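Local coordinates for 1-deoxy-D-xylulose 5-phosphate reductoisomerase (Zymomonas mobilis, PDB 1R0L), which catalyses the NADPH-dependent rearrangement and reduction of 1-deoxy-D-xylulose 5-phosphate to 2-C-methyl-D-erythritol 4-phosphate in isoprenoid biosynthesis, at residues Thr8-Thr13 with Asp95-Ala100; Ala38-Lys43 with Ile59-Leu64; Ile102-Leu107 with Asp367-Asp372. All blocks are in the same frame, centred on the assembly; numbering follows the deposited sequence.

Interaction 1: residues Thr8-Thr13 with Asp95-Ala100; sequences TVLGAT and DWTMAA. With NDP (NADPH dihydro-nicotinamide-adenine-dinucleotide phosphate), chain F.
Thr8, Val9 and Leu10 pair in register with Thr97, Met98 and Ala99, two parallel strands at the heart of the Rossmann-type sheet that carries the NADPH. Backbone bonding comes first. Thr8 and Leu10 each give their N-H and accept at their carbonyl, so the rungs run from Thr8 N to Trp96 O, Met98 N to Thr8 O, Leu10 N to Met98 O and Ala100 N to Leu10 O. The second of these, Met98 N to Thr8 O, measures 2.9 Å. Three are fairly straight; the last bends to 136° at the hydrogen, where the strands give way to loops. Val9 turns its own N-H and carbonyl the other way, to Ala35 and Thr37 of strand 31-38, so strand 5-10 is held on both sides.

Apolar packing divides between the two faces of the sheet. Val9 and Met98 lie side by side under helix 15-26, with Val9 CG1 against Met98 CG at 4.0 Å. Met98 starts with CG anti to its backbone N (chi1 167°), then bends twice, and this flexible chain fits itself against Ile16 and Thr20. On the face of helix 107-115, Leu10 crosses Thr97, whose CG2 touches Leu10 CG at 4.1 Å; small Ala99 lets Thr110 of that helix come close. Trp96 is anchored separately, through NE1 to Thr273 O.

Cofactor binding follows where strand 5-10 ends. Gly11 has a positive phi (88°), readily adopted without a CB, and so starts the glycine-containing turn after the first strand. Past it, the Thr13 N-H reaches the adenosine ribose hydroxyl, with Thr13 N to NADPH O3B at 3.1 Å.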
loop_
_atom_site.group_PDB
_atom_site.type_symbol
_atom_site.label_atom_id
_atom_site.label_comp_id
_atom_site.label_asym_id
_atom_site.label_seq_id
_atom_site.Cartn_x
_atom_site.Cartn_y
_atom_site.Cartn_z
ATOM N N THR B 8 -18.977 4.926 21.537
ATOM C CA THR B 8 -19.229 3.914 22.563
ATOM C C THR B 8 -18.157 2.849 22.465
ATOM O O THR B 8 -17.743 2.476 21.373
ATOM C CB THR B 8 -20.581 3.219 22.413
ATOM O OG1 THR B 8 -21.631 4.119 22.775
ATOM C CG2 THR B 8 -20.648 2.021 23.320
ATOM N N VAL B 9 -17.713 2.355 23.613
ATOM C CA VAL B 9 -16.675 1.345 23.628
ATOM C C VAL B 9 -17.087 0.138 24.455
ATOM O O VAL B 9 -17.279 0.242 25.662
ATOM C CB VAL B 9 -15.378 1.936 24.197
ATOM C CG1 VAL B 9 -14.273 0.898 24.181
ATOM C CG2 VAL B 9 -14.984 3.163 23.390
ATOM N N LEU B 10 -17.248 -1.005 23.803
ATOM C CA LEU B 10 -17.612 -2.226 24.516
ATOM C C LEU B 10 -16.287 -2.893 24.861
ATOM O O LEU B 10 -15.540 -3.294 23.966
ATOM C CB LEU B 10 -18.448 -3.140 23.617
ATOM C CG LEU B 10 -19.601 -2.484 22.849
ATOM C CD1 LEU B 10 -20.227 -3.548 21.975
ATOM C CD2 LEU B 10 -20.625 -1.853 23.791
ATOM N N GLY B 11 -15.990 -3.000 26.153
ATOM C CA GLY B 11 -14.735 -3.594 26.583
ATOM C C GLY B 11 -13.682 -2.496 26.650
ATOM O O GLY B 11 -12.563 -2.624 26.133
ATOM N N ALA B 12 -14.043 -1.413 27.325
ATOM C CA ALA B 12 -13.168 -0.253 27.433
ATOM C C ALA B 12 -11.979 -0.387 28.361
ATOM O O ALA B 12 -11.155 0.521 28.411
ATOM C CB ALA B 12 -13.985 0.982 27.842
ATOM N N THR B 13 -11.872 -1.503 29.077
ATOM C CA THR B 13 -10.774 -1.684 30.026
ATOM C C THR B 13 -9.656 -2.653 29.657
ATOM O O THR B 13 -8.777 -2.899 30.477
ATOM C CB THR B 13 -11.323 -2.117 31.372
ATOM O OG1 THR B 13 -12.207 -3.220 31.169
ATOM C CG2 THR B 13 -12.107 -0.988 32.027
ATOM N N ASP B 95 -22.579 6.760 17.029
ATOM C CA ASP B 95 -22.240 6.773 15.612
ATOM C C ASP B 95 -21.022 5.888 15.345
ATOM O O ASP B 95 -20.864 5.352 14.242
ATOM C CB ASP B 95 -21.972 8.203 15.114
ATOM C CG ASP B 95 -21.813 8.269 13.584
ATOM O OD1 ASP B 95 -22.800 7.956 12.865
ATOM O OD2 ASP B 95 -20.704 8.624 13.095
ATOM N N TRP B 96 -20.170 5.727 16.354
ATOM C CA TRP B 96 -18.978 4.889 16.230
ATOM C C TRP B 96 -18.905 3.970 17.452
ATOM O O TRP B 96 -18.899 4.444 18.586
ATOM C CB TRP B 96 -17.737 5.756 16.180
ATOM C CG TRP B 96 -16.488 5.011 15.857
ATOM C CD1 TRP B 96 -16.043 4.662 14.618
ATOM C CD2 TRP B 96 -15.479 4.584 16.783
ATOM N NE1 TRP B 96 -14.812 4.054 14.711
ATOM C CE2 TRP B 96 -14.444 3.993 16.029
ATOM C CE3 TRP B 96 -15.347 4.649 18.174
ATOM C CZ2 TRP B 96 -13.293 3.471 16.620
ATOM C CZ3 TRP B 96 -14.203 4.131 18.758
ATOM C CH2 TRP B 96 -13.192 3.550 17.983
ATOM N N THR B 97 -18.854 2.660 17.218
ATOM C CA THR B 97 -18.806 1.676 18.304
ATOM C C THR B 97 -17.589 0.763 18.195
ATOM O O THR B 97 -17.365 0.137 17.158
ATOM C CB THR B 97 -20.072 0.756 18.313
ATOM O OG1 THR B 97 -21.259 1.536 18.513
ATOM C CG2 THR B 97 -19.980 -0.261 19.420
ATOM N N MET B 98 -16.811 0.694 19.270
ATOM C CA MET B 98 -15.633 -0.168 19.329
ATOM C C MET B 98 -16.072 -1.474 19.994
ATOM O O MET B 98 -16.394 -1.496 21.194
ATOM C CB MET B 98 -14.526 0.493 20.165
ATOM C CG MET B 98 -13.382 -0.442 20.560
ATOM S SD MET B 98 -12.557 -1.184 19.146
ATOM C CE MET B 98 -11.352 0.005 18.762
ATOM N N ALA B 99 -16.117 -2.553 19.221
ATOM C CA ALA B 99 -16.517 -3.832 19.778
ATOM C C ALA B 99 -15.252 -4.544 20.223
ATOM O O ALA B 99 -14.590 -5.217 19.417
ATOM C CB ALA B 99 -17.257 -4.650 18.739
ATOM N N ALA B 100 -14.915 -4.383 21.504
ATOM C CA ALA B 100 -13.716 -4.992 22.090
ATOM C C ALA B 100 -13.990 -6.081 23.128
ATOM O O ALA B 100 -13.075 -6.510 23.820
ATOM C CB ALA B 100 -12.818 -3.907 22.710
HETATM P PA NDP F . -8.729 -8.166 28.240
HETATM O O1A NDP F . -7.448 -7.635 28.104
HETATM O O2A NDP F . -9.273 -8.759 29.583
HETATM O O5B NDP F . -9.853 -7.087 27.940
HETATM C C5B NDP F . -11.001 -7.815 28.047
HETATM C C4B NDP F . -11.901 -6.708 27.974
HETATM O O4B NDP F . -13.104 -7.454 27.917
HETATM C C3B NDP F . -12.103 -5.754 29.259
HETATM O O3B NDP F . -12.794 -4.474 28.868
HETATM C C2B NDP F . -13.000 -6.631 30.072
HETATM O O2B NDP F . -13.532 -6.182 31.315
HETATM C C1B NDP F . -13.965 -7.108 28.989
HETATM N N9A NDP F . -14.595 -8.344 29.374
HETATM C C8A NDP F . -13.893 -9.448 29.847
HETATM N N7A NDP F . -14.683 -10.430 30.106
HETATM C C5A NDP F . -15.935 -10.016 29.806
HETATM C C6A NDP F . -17.206 -10.634 29.869
HETATM N N6A NDP F . -17.355 -11.902 30.273
HETATM N N1A NDP F . -18.275 -9.915 29.489
HETATM C C2A NDP F . -18.152 -8.635 29.067
HETATM N N3A NDP F . -17.002 -7.968 28.972
HETATM C C4A NDP F . -15.915 -8.718 29.365
HETATM O O3 NDP F . -8.927 -9.280 27.145
HETATM P P2B NDP F . -12.602 -5.730 32.464
HETATM O O1X NDP F . -11.219 -5.356 32.103
HETATM O O2X NDP F . -13.040 -6.195 33.806
HETATM O O3X NDP F . -11.990 -7.129 32.394
#

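Interaction 2: residues Ala38-Lys43 with Ile59-Leu64; sequences ANRNVK and IADPSL. With NDP (NADPH dihydro-nicotinamide-adenine-dinucleotide phosphate), chain F.
Val42 pushes its CG2 methyl into the hollow between Ile59 and Leu64, meeting Ile59 CD1 at 3.9 Å and Leu64 CB at 3.8 Å. Ile59 supplies the matching bump: its CD1 runs in against the backbone of the turn 38-41 and rests against Ala38 CB at 4.0 Å, a methyl small enough to admit it. Leu64 crosses the Arg40 side chain at about a right angle; the place of its CD1 is doubtful, so the closeness of that packing is uncertain.

Ala38 and Ile59 form a parallel bridge, the last pairing of strands 31-38 and 56-59, and two backbone bonds keep the chains in step, Ala60 N to Ala38 O (2.8 Å) and Asp61 N to Asn39 O. Farther out, Arg40 bends back at chi3 and offers the edge of its guanidinium to Asp61 in a salt bridge, NH1 to OD1 at 3.1 Å. The planes are 46° apart and NH1 meets OD1 alone, not a flat two-pronged pair.

The other side of the turn is moulded to NADPH. With CG anti to the backbone N (chi1 173°), Asn39 lays CB and its nearly parallel amide over the adenine, while Ala60 CB approaches the C2A corner, 3.6 Å away. The backbone N-H groups of Arg40 and Asn41 both grip phosphate oxygen O2X, and Asn39 N binds the bridging O2B at 2.9 Å. This pocket recognises the 2'-phosphate, consistent with the enzyme's inability to use NADH.

Asn41 caps helix 42-52 through OD1 to Asp44 N. The contact thus closes over the C-terminal ends of strands 31-38 and 56-59, where Leu45 of helix 42-52 packs on Ala38 and Ile59, and Leu68 of helix 65-71 on Val42 and Ile59.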
loop_
_atom_site.group_PDB
_atom_site.type_symbol
_atom_site.label_atom_id
_atom_site.label_comp_id
_atom_site.label_asym_id
_atom_site.label_seq_id
_atom_site.Cartn_x
_atom_site.Cartn_y
_atom_site.Cartn_z
ATOM N N ALA B 38 -17.236 -2.670 30.808
ATOM C CA ALA B 38 -16.192 -3.485 31.401
ATOM C C ALA B 38 -16.901 -4.712 31.984
ATOM O O ALA B 38 -18.130 -4.755 32.020
ATOM C CB ALA B 38 -15.476 -2.708 32.492
ATOM N N ASN B 39 -16.130 -5.703 32.439
ATOM C CA ASN B 39 -16.698 -6.924 33.015
ATOM C C ASN B 39 -16.611 -6.953 34.526
ATOM O O ASN B 39 -17.616 -7.054 35.221
ATOM C CB ASN B 39 -15.963 -8.144 32.490
ATOM C CG ASN B 39 -16.388 -9.436 33.180
ATOM O OD1 ASN B 39 -17.572 -9.703 33.362
ATOM N ND2 ASN B 39 -15.414 -10.247 33.546
ATOM N N ARG B 40 -15.386 -6.882 35.026
ATOM C CA ARG B 40 -15.149 -6.929 36.461
ATOM C C ARG B 40 -14.253 -5.803 36.948
ATOM O O ARG B 40 -14.182 -5.547 38.144
ATOM C CB ARG B 40 -14.508 -8.261 36.846
ATOM C CG ARG B 40 -15.357 -9.486 36.571
ATOM C CD ARG B 40 -14.560 -10.739 36.875
ATOM N NE ARG B 40 -13.967 -10.686 38.210
ATOM C CZ ARG B 40 -14.658 -10.446 39.319
ATOM N NH1 ARG B 40 -15.963 -10.234 39.250
ATOM N NH2 ARG B 40 -14.052 -10.431 40.499
ATOM N N ASN B 41 -13.568 -5.132 36.030
ATOM C CA ASN B 41 -12.679 -4.046 36.423
ATOM C C ASN B 41 -13.430 -2.747 36.655
ATOM O O ASN B 41 -13.311 -1.810 35.879
ATOM C CB ASN B 41 -11.602 -3.805 35.368
ATOM C CG ASN B 41 -10.493 -2.920 35.883
ATOM O OD1 ASN B 41 -10.746 -1.959 36.610
ATOM N ND2 ASN B 41 -9.256 -3.234 35.512
ATOM N N VAL B 42 -14.194 -2.693 37.736
ATOM C CA VAL B 42 -14.973 -1.505 38.092
ATOM C C VAL B 42 -14.141 -0.223 38.266
ATOM O O VAL B 42 -14.632 0.887 38.051
ATOM C CB VAL B 42 -15.749 -1.733 39.412
ATOM C CG1 VAL B 42 -16.643 -0.546 39.704
ATOM C CG2 VAL B 42 -16.567 -3.012 39.332
ATOM N N LYS B 43 -12.887 -0.380 38.676
ATOM C CA LYS B 43 -12.011 0.766 38.892
ATOM C C LYS B 43 -11.702 1.512 37.587
ATOM O O LYS B 43 -12.054 2.685 37.445
ATOM C CB LYS B 43 -10.707 0.313 39.561
ATOM C CG LYS B 43 -9.746 1.450 39.865
ATOM C CD LYS B 43 -8.375 0.920 40.255
ATOM C CE LYS B 43 -7.375 2.055 40.427
ATOM N NZ LYS B 43 -6.007 1.519 40.652
ATOM N N ILE B 59 -21.162 -2.468 33.856
ATOM C CA ILE B 59 -20.278 -3.503 34.347
ATOM C C ILE B 59 -21.046 -4.804 34.041
ATOM O O ILE B 59 -22.202 -4.956 34.437
ATOM C CB ILE B 59 -19.991 -3.268 35.862
ATOM C CG1 ILE B 59 -18.862 -4.181 36.344
ATOM C CG2 ILE B 59 -21.270 -3.443 36.669
ATOM C CD1 ILE B 59 -17.523 -3.910 35.703
ATOM N N ALA B 60 -20.411 -5.697 33.276
ATOM C CA ALA B 60 -21.004 -6.973 32.853
ATOM C C ALA B 60 -21.473 -7.824 34.018
ATOM O O ALA B 60 -22.626 -8.250 34.068
ATOM C CB ALA B 60 -19.999 -7.763 32.024
ATOM N N ASP B 61 -20.557 -8.081 34.945
ATOM C CA ASP B 61 -20.853 -8.885 36.115
ATOM C C ASP B 61 -21.950 -8.199 36.945
ATOM O O ASP B 61 -21.755 -7.098 37.459
ATOM C CB ASP B 61 -19.559 -9.078 36.922
ATOM C CG ASP B 61 -19.756 -9.964 38.127
ATOM O OD1 ASP B 61 -18.883 -10.784 38.457
ATOM O OD2 ASP B 61 -20.802 -9.835 38.761
ATOM N N PRO B 62 -23.125 -8.846 37.078
ATOM C CA PRO B 62 -24.226 -8.252 37.850
ATOM C C PRO B 62 -23.883 -8.097 39.321
ATOM O O PRO B 62 -24.430 -7.238 40.005
ATOM C CB PRO B 62 -25.376 -9.240 37.651
ATOM C CG PRO B 62 -25.011 -9.987 36.401
ATOM C CD PRO B 62 -23.524 -10.150 36.522
ATOM N N SER B 63 -22.969 -8.932 39.805
ATOM C CA SER B 63 -22.597 -8.887 41.212
ATOM C C SER B 63 -21.810 -7.638 41.577
ATOM O O SER B 63 -21.803 -7.225 42.740
ATOM C CB SER B 63 -21.819 -10.153 41.619
ATOM O OG SER B 63 -20.610 -10.311 40.914
ATOM N N LEU B 64 -21.172 -7.015 40.589
ATOM C CA LEU B 64 -20.381 -5.815 40.843
ATOM C C LEU B 64 -21.195 -4.551 40.630
ATOM O O LEU B 64 -20.649 -3.449 40.612
ATOM C CB LEU B 64 -19.156 -5.783 39.931
ATOM C CG LEU B 64 -18.237 -7.004 39.980
ATOM C CD1 LEU B 64 -17.150 -6.847 38.928
ATOM C CD2 LEU B 64 -17.631 -7.164 41.371
HETATM P PA NDP F . -8.729 -8.166 28.240
HETATM O O1A NDP F . -7.448 -7.635 28.104
HETATM O O2A NDP F . -9.273 -8.759 29.583
HETATM O O5B NDP F . -9.853 -7.087 27.940
HETATM C C5B NDP F . -11.001 -7.815 28.047
HETATM C C4B NDP F . -11.901 -6.708 27.974
HETATM O O4B NDP F . -13.104 -7.454 27.917
HETATM C C3B NDP F . -12.103 -5.754 29.259
HETATM O O3B NDP F . -12.794 -4.474 28.868
HETATM C C2B NDP F . -13.000 -6.631 30.072
HETATM O O2B NDP F . -13.532 -6.182 31.315
HETATM C C1B NDP F . -13.965 -7.108 28.989
HETATM N N9A NDP F . -14.595 -8.344 29.374
HETATM C C8A NDP F . -13.893 -9.448 29.847
HETATM N N7A NDP F . -14.683 -10.430 30.106
HETATM C C5A NDP F . -15.935 -10.016 29.806
HETATM C C6A NDP F . -17.206 -10.634 29.869
HETATM N N6A NDP F . -17.355 -11.902 30.273
HETATM N N1A NDP F . -18.275 -9.915 29.489
HETATM C C2A NDP F . -18.152 -8.635 29.067
HETATM N N3A NDP F . -17.002 -7.968 28.972
HETATM C C4A NDP F . -15.915 -8.718 29.365
HETATM O O3 NDP F . -8.927 -9.280 27.145
HETATM P P2B NDP F . -12.602 -5.730 32.464
HETATM O O1X NDP F . -11.219 -5.356 32.103
HETATM O O2X NDP F . -13.040 -6.195 33.806
HETATM O O3X NDP F . -11.990 -7.129 32.394
#

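Interaction 3: residues Ile102-Leu107 with Asp367-Asp372; sequences IGCAGL and DVFAID
The Phe369 ring meets Cys104 with its edge: the carbonyl O of Cys104 lies near the ring plane, 3.5 Å from CE2, where the slightly positive ring hydrogens probably suit an oxygen. The thiol is at the rim as well, SG standing 5.4 Å from the ring centroid and 82° off its normal, a sulfur-aromatic contact made edgewise. Phe369 CG is anti to the carbonyl carbon (chi1 -72°), and this swings the ring off the helix toward the loop. The carboxylate of Asp372 approaches the same sulfur, OD2 to SG at 3.9 Å, but its principal partner is Arg376 one turn further along.

Here helix 365-383, the last helix of the chain, in the C-terminal region, docks on the loop between strand 96-99 and helix 107-115 of the Rossmann-type NADPH domain. Within the loop, residues Gly103 to Gly106 form a turn closed by Gly106 N to Gly103 O at 2.9 Å. Gly103 has a positive phi, at which a CB would press on the preceding carbonyl oxygen, so glycine suits the place. Ala105 on the same turn touches the cofactor.

Leu107, beginning helix 107-115, supplies the apolar part. The Leu107 and Phe369 side chains run antiparallel alongside each other, CD1 meeting CE2 obliquely at 4.0 Å. The same methyl lies 4.3 Å from CG1 of Val368, a compact branched residue that also packs on Ser130 and Leu134 of helix 126-142.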
loop_
_atom_site.group_PDB
_atom_site.type_symbol
_atom_site.label_atom_id
_atom_site.label_comp_id
_atom_site.label_asym_id
_atom_site.label_seq_id
_atom_site.Cartn_x
_atom_site.Cartn_y
_atom_site.Cartn_z
ATOM N N ILE B 102 -14.414 -9.686 23.810
ATOM C CA ILE B 102 -14.088 -10.918 23.091
ATOM C C ILE B 102 -14.816 -12.180 23.545
ATOM O O ILE B 102 -15.264 -12.275 24.691
ATOM C CB ILE B 102 -12.570 -11.183 23.155
ATOM C CG1 ILE B 102 -12.119 -11.261 24.609
ATOM C CG2 ILE B 102 -11.813 -10.052 22.509
ATOM C CD1 ILE B 102 -11.610 -12.623 24.988
ATOM N N GLY B 103 -14.928 -13.147 22.630
ATOM C CA GLY B 103 -15.584 -14.402 22.941
ATOM C C GLY B 103 -17.088 -14.350 22.818
ATOM O O GLY B 103 -17.646 -13.293 22.557
ATOM N N CYS B 104 -17.746 -15.491 23.012
ATOM C CA CYS B 104 -19.199 -15.578 22.902
ATOM C C CYS B 104 -19.926 -14.517 23.736
ATOM O O CYS B 104 -21.074 -14.171 23.448
ATOM C CB CYS B 104 -19.668 -16.988 23.309
ATOM S SG CYS B 104 -19.408 -18.301 22.048
ATOM N N ALA B 105 -19.236 -13.981 24.747
ATOM C CA ALA B 105 -19.809 -12.981 25.657
ATOM C C ALA B 105 -20.049 -11.626 25.015
ATOM O O ALA B 105 -20.841 -10.822 25.519
ATOM C CB ALA B 105 -18.925 -12.814 26.871
ATOM N N GLY B 106 -19.370 -11.377 23.902
ATOM C CA GLY B 106 -19.545 -10.117 23.212
ATOM C C GLY B 106 -20.304 -10.232 21.899
ATOM O O GLY B 106 -20.450 -9.224 21.210
ATOM N N LEU B 107 -20.792 -11.428 21.546
ATOM C CA LEU B 107 -21.520 -11.592 20.289
ATOM C C LEU B 107 -22.861 -10.850 20.238
ATOM O O LEU B 107 -23.184 -10.233 19.222
ATOM C CB LEU B 107 -21.731 -13.072 19.983
ATOM C CG LEU B 107 -20.441 -13.838 19.689
ATOM C CD1 LEU B 107 -20.763 -15.307 19.477
ATOM C CD2 LEU B 107 -19.759 -13.263 18.464
ATOM N N ASP B 367 -28.333 -20.469 17.794
ATOM C CA ASP B 367 -27.807 -21.684 17.177
ATOM C C ASP B 367 -26.287 -21.698 17.350
ATOM O O ASP B 367 -25.689 -22.729 17.680
ATOM C CB ASP B 367 -28.193 -21.729 15.693
ATOM C CG ASP B 367 -29.699 -21.662 15.489
ATOM O OD1 ASP B 367 -30.415 -22.222 16.338
ATOM O OD2 ASP B 367 -30.171 -21.067 14.494
ATOM N N VAL B 368 -25.670 -20.539 17.145
ATOM C CA VAL B 368 -24.230 -20.409 17.304
ATOM C C VAL B 368 -23.817 -20.829 18.719
ATOM O O VAL B 368 -22.925 -21.657 18.894
ATOM C CB VAL B 368 -23.784 -18.951 17.049
ATOM C CG1 VAL B 368 -22.300 -18.783 17.368
ATOM C CG2 VAL B 368 -24.071 -18.563 15.594
ATOM N N PHE B 369 -24.461 -20.251 19.726
ATOM C CA PHE B 369 -24.154 -20.590 21.114
ATOM C C PHE B 369 -24.263 -22.101 21.327
ATOM O O PHE B 369 -23.455 -22.703 22.043
ATOM C CB PHE B 369 -25.123 -19.876 22.056
ATOM C CG PHE B 369 -24.883 -18.399 22.171
ATOM C CD1 PHE B 369 -25.933 -17.538 22.469
ATOM C CD2 PHE B 369 -23.604 -17.866 22.028
ATOM C CE1 PHE B 369 -25.713 -16.163 22.625
ATOM C CE2 PHE B 369 -23.382 -16.498 22.185
ATOM C CZ PHE B 369 -24.440 -15.649 22.485
ATOM N N ALA B 370 -25.268 -22.706 20.696
ATOM C CA ALA B 370 -25.502 -24.140 20.812
ATOM C C ALA B 370 -24.339 -24.935 20.229
ATOM O O ALA B 370 -23.674 -25.692 20.937
ATOM C CB ALA B 370 -26.810 -24.508 20.113
ATOM N N ILE B 371 -24.100 -24.767 18.935
ATOM C CA ILE B 371 -22.996 -25.446 18.266
ATOM C C ILE B 371 -21.705 -25.353 19.093
ATOM O O ILE B 371 -21.051 -26.363 19.348
ATOM C CB ILE B 371 -22.737 -24.820 16.885
ATOM C CG1 ILE B 371 -23.960 -25.001 15.994
ATOM C CG2 ILE B 371 -21.516 -25.445 16.249
ATOM C CD1 ILE B 371 -23.771 -24.430 14.613
ATOM N N ASP B 372 -21.343 -24.142 19.513
ATOM C CA ASP B 372 -20.130 -23.939 20.301
ATOM C C ASP B 372 -20.142 -24.851 21.520
ATOM O O ASP B 372 -19.192 -25.590 21.768
ATOM C CB ASP B 372 -20.014 -22.478 20.760
ATOM C CG ASP B 372 -18.715 -22.205 21.514
ATOM O OD1 ASP B 372 -17.645 -22.163 20.869
ATOM O OD2 ASP B 372 -18.754 -22.042 22.757
#

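Interactions 1 and 2 belong to the same parallel sheet and meet at the cofactor: their centres are about 15 Å apart, and Thr13 packs on Ala38. Along the chain, interaction 2 is nested in the loop closed by interaction 1: strands 31-38, 56-59 and 78-81 follow strand 5-10 before the chain returns to strand 96-99, on the other side of strand 5-10. Interaction 3 starts just beyond strand 96-99, its centre about 18 Å from that of interaction 1 and about 20 Å from that of interaction 2. Interactions 1 and 2 hold the ribose, 2'-phosphate and adenine, while the loop of interaction 3, which touches the cofactor through Ala105, ties this region to the C-terminal helix.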